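Homocysteine S-methyltransferase (PDB 5DMM) catalyses methyl transfer from S-methylmethionine, or less efficiently S-adenosylmethionine, to homocysteine, yielding methionine with the help of a zinc ion. Local coordinates at residues A[195-200]-A[228-233]. Numbering follows the deposited sequence.
With ZN (zinc ion), chain B.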
# COMPACT_ATOMS: atom_id res chain seq x y z
N PHE A 195 -2.37 8.73 0.52
CA PHE A 195 -2.08 9.76 1.51
C PHE A 195 -2.91 9.65 2.79
O PHE A 195 -4.04 9.14 2.76
CB PHE A 195 -2.35 11.15 0.91
CG PHE A 195 -1.85 11.30 -0.50
CD1 PHE A 195 -0.49 11.20 -0.77
CD2 PHE A 195 -2.72 11.53 -1.54
CE1 PHE A 195 -0.02 11.33 -2.06
CE2 PHE A 195 -2.26 11.65 -2.84
CZ PHE A 195 -0.90 11.55 -3.09
N THR A 196 -2.36 10.16 3.89
CA THR A 196 -3.17 10.45 5.07
C THR A 196 -3.49 11.95 5.09
O THR A 196 -2.73 12.76 4.53
CB THR A 196 -2.50 10.05 6.40
OG1 THR A 196 -1.29 10.79 6.58
CG2 THR A 196 -2.23 8.57 6.43
N LEU A 197 -4.60 12.30 5.72
CA LEU A 197 -5.17 13.64 5.58
C LEU A 197 -5.34 14.36 6.90
O LEU A 197 -5.56 13.73 7.94
CB LEU A 197 -6.52 13.57 4.86
CG LEU A 197 -6.50 12.95 3.46
CD1 LEU A 197 -7.90 12.87 2.91
CD2 LEU A 197 -5.59 13.73 2.51
N ARG A 198 -5.26 15.68 6.84
CA ARG A 198 -5.60 16.56 7.95
C ARG A 198 -7.11 16.81 7.93
O ARG A 198 -7.78 16.82 8.96
CB ARG A 198 -4.82 17.87 7.84
CG ARG A 198 -5.19 18.94 8.84
CD ARG A 198 -4.25 20.13 8.75
NE ARG A 198 -2.90 19.80 9.21
CZ ARG A 198 -1.95 20.69 9.47
NH1 ARG A 198 -2.19 21.99 9.32
NH2 ARG A 198 -0.75 20.29 9.89
N ASP A 199 -7.63 17.01 6.72
CA ASP A 199 -9.05 17.16 6.47
C ASP A 199 -9.31 16.75 5.03
O ASP A 199 -8.39 16.30 4.35
CB ASP A 199 -9.50 18.61 6.72
CG ASP A 199 -8.66 19.62 5.97
OD1 ASP A 199 -8.73 19.66 4.73
OD2 ASP A 199 -7.93 20.39 6.63
N SER A 200 -10.54 16.91 4.56
CA SER A 200 -10.89 16.40 3.25
C SER A 200 -10.16 17.08 2.08
O SER A 200 -10.22 16.58 0.95
CB SER A 200 -12.40 16.50 3.03
OG SER A 200 -12.78 17.85 2.88
N ASN A 228 -5.57 6.17 2.32
CA ASN A 228 -5.66 4.95 3.11
C ASN A 228 -5.39 5.25 4.58
O ASN A 228 -4.89 6.32 4.91
CB ASN A 228 -4.69 3.88 2.59
CG ASN A 228 -3.22 4.22 2.88
OD1 ASN A 228 -2.65 5.12 2.27
ND2 ASN A 228 -2.62 3.48 3.81
N CYS A 229 -5.73 4.30 5.43
CA CYS A 229 -5.53 4.43 6.87
C CYS A 229 -6.26 5.65 7.41
O CYS A 229 -5.75 6.40 8.23
CB CYS A 229 -4.04 4.50 7.19
SG CYS A 229 -3.65 4.01 8.90
N ILE A 230 -7.48 5.84 6.92
CA ILE A 230 -8.33 6.97 7.30
C ILE A 230 -9.66 6.41 7.80
O ILE A 230 -10.03 5.28 7.45
CB ILE A 230 -8.53 7.93 6.11
CG1 ILE A 230 -9.37 9.16 6.50
CG2 ILE A 230 -9.17 7.20 4.94
CD1 ILE A 230 -9.62 10.10 5.32
N ALA A 231 -10.38 7.17 8.62
CA ALA A 231 -11.67 6.74 9.15
C ALA A 231 -12.71 6.58 8.05
O ALA A 231 -12.73 7.37 7.11
CB ALA A 231 -12.17 7.72 10.20
N LEU A 232 -13.57 5.58 8.18
CA LEU A 232 -14.61 5.34 7.20
C LEU A 232 -15.42 6.59 6.88
O LEU A 232 -15.66 6.90 5.72
CB LEU A 232 -15.57 4.24 7.68
CG LEU A 232 -15.38 2.84 7.10
CD1 LEU A 232 -16.51 1.94 7.58
CD2 LEU A 232 -15.31 2.87 5.58
N GLU A 233 -15.81 7.33 7.92
CA GLU A 233 -16.68 8.48 7.74
C GLU A 233 -16.00 9.64 7.03
O GLU A 233 -16.66 10.62 6.68
CB GLU A 233 -17.22 8.97 9.10
CG GLU A 233 -16.14 9.46 10.06
CD GLU A 233 -15.77 8.43 11.11
OE1 GLU A 233 -15.86 7.21 10.82
OE2 GLU A 233 -15.39 8.83 12.23
ZN ZN B . -3.76 1.71 7.81
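Asn228 N gives a weak hydrogen bond to Phe195 O (3.4 Å, 159° at the hydrogen), the one hydrogen bond between the two segments, at the ends of neighbouring parallel strands 191-197 and 222-228. Beyond it, the methyl CG2 of Thr196 lies 3.8 Å from Asn228 O, and the side chains of Leu197 and Ile230 cross at a slant, CD1 to CD1 at 4.1 Å. Ile230 reaches that far because CG1 is anti to the backbone N (chi1 -178°) and the chain stays extended to CD1; two branched aliphatic residues suit this margin, where helix 235-243 touches both.

Thr196 serves two surroundings: away from that methyl contact, OG1 is hydrogen-bonded to Ser204 OG and Glu134 O. Asn228, buried, turns its amide inward, where OD1 accepts from Thr169 N and also shares a hydrogen bond with Ser194 OG, fixing the side chain beside the homocysteine pocket. Phe195 points the other way, packing its ring on Val212 and Leu216 of helix 209-217.

Directly after the strand, Cys229 takes a left-handed backbone conformation and binds zinc through SG at 2.5 Å, with Cys295 SG a second ligand. Thus a C-terminal strand end of this TIM barrel presents a soft sulfur ligand, consistent with zinc activating the homocysteine thiol for methyl transfer.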